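Extracellular matrix-binding protein EbhA (Staphylococcus aureus, PDB 2DGJ) probably helps attach Staphylococcus aureus to extracellular matrix as a cell wall-associated adhesin, this piece being part of its rod of linked three-helix bundles. Local coordinates at residues R23-Q27 and S28-A32; A70-G73 and D74-A78; G114-T117 and V118-N121. All coordinates share one frame; numbering follows the deposited sequence.

Interaction 1 (R23-Q27 and S28-A32); sequences RDAEQ and SKKTA
K30 lays its side chain back along the turn that precedes its own helix, CG resting 3.7 Å from CB of A25 and CD passing the carbonyl O of A25. A bend at the third torsion (chi3 62°) then swings the ammonium toward the end of the preceding helix, where NZ donates to the carbonyl O of R23 at 3.0 Å. That bond lies in the carbonyl plane, on a lone pair, and meets the C=O at 138°. One lysine thus clips the C-terminal end of helix 20-23 to the start of helix 27-46. D24, where the chain leaves helical geometry, is tied by its carboxylate to Q20 and to the backbone N of V112.

E26 sits at the N-cap. The carbonyl O of E26 takes the amide N of K30 at 3.0 Å and, weakly, that of K29. Its side chain runs beside that of K29, pointing the same way; OE1 of E26 lies 3.1 Å from CE of K29 but 4.0 Å from its NZ, a long salt bridge, and OE2 has a further weak ion pair with K76.

Q27 opens the helical turn, its carbonyl O accepting the amide N of T31 at 2.9 Å. CG stands anti to the backbone N (chi1 -166°) and the extended chain carries NE2 outward to T124 O of the second subunit; a water also joins NE2 to OG1 of T31. The whole is a short connection between two helices, with E26 at the N-cap position of helix 27-46, within a FIVAR domain of the rod.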
# COMPACT_ATOMS: atom_id res chain seq x y z
N ARG A 23 -6.23 7.11 -14.26
CA ARG A 23 -5.30 6.84 -13.16
C ARG A 23 -5.37 5.42 -12.61
O ARG A 23 -4.39 4.67 -12.66
CB ARG A 23 -5.56 7.82 -12.02
CG ARG A 23 -4.36 8.63 -11.58
CD ARG A 23 -4.14 9.84 -12.47
NE ARG A 23 -3.55 10.94 -11.71
CZ ARG A 23 -2.40 10.87 -11.04
NH1 ARG A 23 -1.69 9.74 -11.02
NH2 ARG A 23 -1.96 11.93 -10.37
N ASP A 24 -6.53 5.05 -12.06
CA ASP A 24 -6.73 3.73 -11.47
C ASP A 24 -7.15 2.62 -12.42
O ASP A 24 -7.43 1.50 -11.98
CB ASP A 24 -7.72 3.81 -10.31
CG ASP A 24 -7.20 4.63 -9.16
OD1 ASP A 24 -6.03 4.42 -8.78
OD2 ASP A 24 -7.95 5.48 -8.62
N ALA A 25 -7.20 2.91 -13.72
CA ALA A 25 -7.57 1.88 -14.69
C ALA A 25 -6.47 0.83 -14.68
O ALA A 25 -5.38 1.07 -14.16
CB ALA A 25 -7.69 2.49 -16.08
N GLU A 26 -6.75 -0.33 -15.26
CA GLU A 26 -5.77 -1.40 -15.30
C GLU A 26 -4.64 -0.97 -16.23
O GLU A 26 -4.89 -0.35 -17.27
CB GLU A 26 -6.42 -2.70 -15.77
CG GLU A 26 -7.67 -3.06 -14.97
CD GLU A 26 -8.25 -4.42 -15.33
OE1 GLU A 26 -8.47 -4.68 -16.53
OE2 GLU A 26 -8.49 -5.22 -14.40
N GLN A 27 -3.41 -1.30 -15.86
CA GLN A 27 -2.23 -0.93 -16.63
C GLN A 27 -2.41 -1.06 -18.14
O GLN A 27 -2.20 -0.10 -18.88
CB GLN A 27 -1.03 -1.77 -16.20
CG GLN A 27 0.31 -1.23 -16.70
CD GLN A 27 1.47 -2.16 -16.37
OE1 GLN A 27 1.52 -2.75 -15.29
NE2 GLN A 27 2.41 -2.29 -17.30
N SER A 28 -2.78 -2.25 -18.60
CA SER A 28 -2.96 -2.51 -20.02
C SER A 28 -3.92 -1.53 -20.70
O SER A 28 -3.69 -1.12 -21.84
CB SER A 28 -3.46 -3.94 -20.22
OG SER A 28 -4.72 -4.13 -19.59
N LYS A 29 -4.98 -1.16 -20.00
CA LYS A 29 -5.96 -0.24 -20.55
C LYS A 29 -5.39 1.17 -20.63
O LYS A 29 -5.69 1.92 -21.56
CB LYS A 29 -7.24 -0.25 -19.71
CG LYS A 29 -7.93 -1.61 -19.66
CD LYS A 29 -9.22 -1.55 -18.86
CE LYS A 29 -9.82 -2.94 -18.66
NZ LYS A 29 -10.16 -3.61 -19.94
N LYS A 30 -4.58 1.54 -19.64
CA LYS A 30 -3.95 2.85 -19.62
C LYS A 30 -2.93 2.94 -20.75
O LYS A 30 -2.82 3.96 -21.43
CB LYS A 30 -3.24 3.07 -18.28
CG LYS A 30 -4.18 3.12 -17.08
CD LYS A 30 -3.42 3.13 -15.75
CE LYS A 30 -2.54 4.36 -15.61
NZ LYS A 30 -1.87 4.40 -14.27
N THR A 31 -2.20 1.85 -20.96
CA THR A 31 -1.20 1.78 -22.01
C THR A 31 -1.81 1.80 -23.41
O THR A 31 -1.32 2.50 -24.30
CB THR A 31 -0.34 0.50 -21.87
OG1 THR A 31 0.41 0.57 -20.65
CG2 THR A 31 0.62 0.37 -23.03
N ALA A 32 -2.88 1.03 -23.61
CA ALA A 32 -3.54 0.98 -24.90
C ALA A 32 -4.02 2.38 -25.31
O ALA A 32 -3.85 2.80 -26.47
CB ALA A 32 -4.71 0.00 -24.84
O HOH W 1 1.31 -2.04 -19.99

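Interaction 2 (A70-G73 and D74-A78); sequences ALNG and DAKLA
N72 and K76 run side by side in the same direction, the amide ND2 lying 4.1 Å from CE of the lysine, while CB of N72 meets CB of A75. The backbone at their base makes the first turn of helix 73-88: the amide N of K76 donates to the carbonyl O of N72 at 2.9 Å, and the amide N of L77 to the carbonyl O of G73 at 2.9 Å, with its donor tilted 18° from the carbonyl plane. CB of K76 also packs on the carbonyl O of G73, at 3.3 Å.

N72 holds the N-cap position, yet its side chain makes no capping bond. CG stands between the backbone N and the carbonyl carbon (chi1 62°), and OD1 instead accepts from the backbone N of E26. D74 has a similar first torsion (chi1 54°), which turns its carboxylate back over the start of the helix and brings OD1 to 3.5 Å from the carbonyl carbon of N72. A water lies between OD1 of D74 and the carbonyl O of L71, with more acceptors in reach than it has protons to give.

The next shell fixes these groups. K21 forms a salt bridge with OD1 of D74 and also donates to the carbonyl O of L71, and Q20 reaches the carbonyl O of G73. L71 turns its side chain away from the helix start, against Y22 and Y33. The result is a short connection between helices 55-70 and 73-88, braced by helix 20-23, where the sequence changes from FIVAR-like to GA-like.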
# COMPACT_ATOMS: atom_id res chain seq x y z
N ALA A 70 -12.75 2.42 -22.68
CA ALA A 70 -12.35 1.19 -21.99
C ALA A 70 -11.72 1.44 -20.62
O ALA A 70 -11.75 0.57 -19.75
CB ALA A 70 -11.41 0.40 -22.88
N LEU A 71 -11.12 2.62 -20.43
CA LEU A 71 -10.53 2.96 -19.14
C LEU A 71 -11.56 2.63 -18.07
O LEU A 71 -12.70 3.10 -18.12
CB LEU A 71 -10.17 4.44 -19.11
CG LEU A 71 -8.76 4.84 -19.57
CD1 LEU A 71 -8.21 3.87 -20.58
CD2 LEU A 71 -8.81 6.24 -20.15
N ASN A 72 -11.16 1.82 -17.09
CA ASN A 72 -12.09 1.39 -16.04
C ASN A 72 -11.69 1.77 -14.62
O ASN A 72 -12.07 1.09 -13.67
CB ASN A 72 -12.28 -0.13 -16.13
CG ASN A 72 -10.98 -0.90 -15.91
OD1 ASN A 72 -9.89 -0.38 -16.15
ND2 ASN A 72 -11.10 -2.14 -15.46
N GLY A 73 -10.96 2.87 -14.48
CA GLY A 73 -10.55 3.30 -13.16
C GLY A 73 -11.75 3.49 -12.24
O GLY A 73 -11.71 3.12 -11.07
N ASP A 74 -12.82 4.06 -12.78
CA ASP A 74 -14.04 4.29 -12.01
C ASP A 74 -14.66 2.97 -11.54
O ASP A 74 -15.15 2.88 -10.41
CB ASP A 74 -15.05 5.09 -12.84
CG ASP A 74 -15.34 4.45 -14.19
OD1 ASP A 74 -14.40 3.90 -14.80
OD2 ASP A 74 -16.50 4.52 -14.65
N ALA A 75 -14.62 1.96 -12.39
CA ALA A 75 -15.16 0.65 -12.04
C ALA A 75 -14.30 0.06 -10.93
O ALA A 75 -14.79 -0.63 -10.04
CB ALA A 75 -15.17 -0.27 -13.25
N LYS A 76 -13.00 0.34 -10.99
CA LYS A 76 -12.06 -0.16 -10.00
C LYS A 76 -12.24 0.56 -8.67
O LYS A 76 -11.93 0.00 -7.62
CB LYS A 76 -10.62 0.04 -10.48
CG LYS A 76 -10.17 -0.99 -11.51
CD LYS A 76 -10.04 -2.37 -10.88
CE LYS A 76 -9.53 -3.41 -11.87
NZ LYS A 76 -9.34 -4.75 -11.22
N LEU A 77 -12.74 1.79 -8.72
CA LEU A 77 -12.99 2.57 -7.51
C LEU A 77 -14.19 2.00 -6.78
O LEU A 77 -14.20 1.90 -5.56
CB LEU A 77 -13.24 4.04 -7.85
CG LEU A 77 -13.55 4.96 -6.67
CD1 LEU A 77 -12.36 5.00 -5.72
CD2 LEU A 77 -13.85 6.36 -7.18
N ALA A 78 -15.22 1.65 -7.54
CA ALA A 78 -16.44 1.09 -6.96
C ALA A 78 -16.11 -0.24 -6.29
O ALA A 78 -16.60 -0.55 -5.20
CB ALA A 78 -17.48 0.89 -8.05
O HOH W 2 -15.19 1.89 -16.09

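Interaction 3 (G114-T117 and V118-N121); sequences GVNT and VKTN
T120 folds its hydroxyl back over the preceding turn: with OG1 anti to its own carbonyl carbon and beside the backbone N (chi1 -68°), it donates to the carbonyl O of N116 at 3.0 Å. The same oxygen accepts the amide N of T120 at 2.7 Å. Two donors from one residue therefore grip it from opposite faces of the carbonyl plane, the hydroxyl standing 37° out of that plane. T117 takes a similar first torsion, and its OG1 is hydrogen-bonded to the carbonyl O of D113, one turn earlier. CG2 of T117 comes to 4.1 Å from ND2 of N121, whose side chain runs alongside in the same direction; CG of N121 rests 3.3 Å from the carbonyl O of T117.

These residues lie on helix 112-135, in a part of the chain that matches the GA module, a three-helix bundle in this family, where one side of the helix turns to its neighbours and the threonines lie on the exposed side. V115 packs against L77, K81 and A84 of helix 73-88. V118 faces Q105 and I106 of helix 96-108. CG1 of V118 is anti to the backbone N (chi1 171°), which leaves CG2 beside that N and 3.2 Å from the carbonyl O of G114.

K119 extends, then bends toward N116. CE of K119 comes to 4.3 Å from OD1 of N116, and a water links the two polar ends, accepting from NZ of K119 at 2.7 Å and donating to OD1 of N116. Along the backbone, the amide N of K119 bonds to the carbonyl O of V115, and that of N121 to the carbonyl O of T117.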
# COMPACT_ATOMS: atom_id res chain seq x y z
N GLY A 114 -6.92 6.12 -1.98
CA GLY A 114 -7.62 6.74 -0.87
C GLY A 114 -8.47 5.73 -0.12
O GLY A 114 -8.45 5.69 1.12
N VAL A 115 -9.21 4.92 -0.86
CA VAL A 115 -10.06 3.90 -0.25
C VAL A 115 -9.23 2.96 0.61
O VAL A 115 -9.50 2.78 1.80
CB VAL A 115 -10.79 3.07 -1.33
CG1 VAL A 115 -11.58 1.95 -0.68
CG2 VAL A 115 -11.71 3.96 -2.14
N ASN A 116 -8.21 2.37 0.00
CA ASN A 116 -7.34 1.44 0.71
C ASN A 116 -6.73 2.10 1.93
O ASN A 116 -6.57 1.47 2.97
CB ASN A 116 -6.23 0.93 -0.22
CG ASN A 116 -6.78 0.29 -1.48
OD1 ASN A 116 -7.73 -0.50 -1.44
ND2 ASN A 116 -6.18 0.63 -2.62
N THR A 117 -6.40 3.39 1.81
CA THR A 117 -5.83 4.12 2.93
C THR A 117 -6.88 4.20 4.04
O THR A 117 -6.55 4.11 5.23
CB THR A 117 -5.42 5.55 2.51
OG1 THR A 117 -4.20 5.50 1.77
CG2 THR A 117 -5.24 6.45 3.73
N VAL A 118 -8.14 4.36 3.65
CA VAL A 118 -9.23 4.43 4.61
C VAL A 118 -9.44 3.05 5.20
O VAL A 118 -9.76 2.91 6.38
CB VAL A 118 -10.54 4.91 3.95
CG1 VAL A 118 -11.70 4.76 4.92
CG2 VAL A 118 -10.41 6.36 3.53
N LYS A 119 -9.27 2.02 4.38
CA LYS A 119 -9.43 0.66 4.85
C LYS A 119 -8.33 0.34 5.85
O LYS A 119 -8.53 -0.39 6.81
CB LYS A 119 -9.39 -0.34 3.69
CG LYS A 119 -9.55 -1.79 4.12
CD LYS A 119 -9.83 -2.73 2.95
CE LYS A 119 -8.64 -2.89 2.02
NZ LYS A 119 -8.93 -3.90 0.95
N THR A 120 -7.15 0.92 5.60
CA THR A 120 -5.99 0.71 6.45
C THR A 120 -6.17 1.37 7.82
O THR A 120 -5.88 0.76 8.84
CB THR A 120 -4.70 1.25 5.80
OG1 THR A 120 -4.37 0.45 4.65
CG2 THR A 120 -3.55 1.23 6.79
N ASN A 121 -6.65 2.60 7.83
CA ASN A 121 -6.87 3.32 9.08
C ASN A 121 -7.96 2.65 9.91
O ASN A 121 -7.89 2.64 11.13
CB ASN A 121 -7.26 4.78 8.81
CG ASN A 121 -6.17 5.56 8.13
OD1 ASN A 121 -5.02 5.11 8.06
ND2 ASN A 121 -6.51 6.74 7.61
O HOH W 3 -10.11 -2.15 -0.67

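How the interactions relate
From the N terminus the chain meets interaction 1 first, at the corner between helix 20-23 and helix 27-46, then interaction 2, between helix 55-70 and helix 73-88, and last interaction 3, within helix 112-135. Interactions 1 and 2 are helix starts that close short loops, and interaction 3 is a pair of turns inside one helix; the three follow in series, none nested in or crossing another. Interactions 1 and 2 touch, with centres 10 Å apart: E26 ties the two helix starts together through N72 and K76. Interaction 2 reaches interaction 3 where CD1 of L77 packs on CG2 of V115. Interactions 1 and 3 do not touch, leaving 70-78 to connect the start of helix 27-46 with helix 112-135.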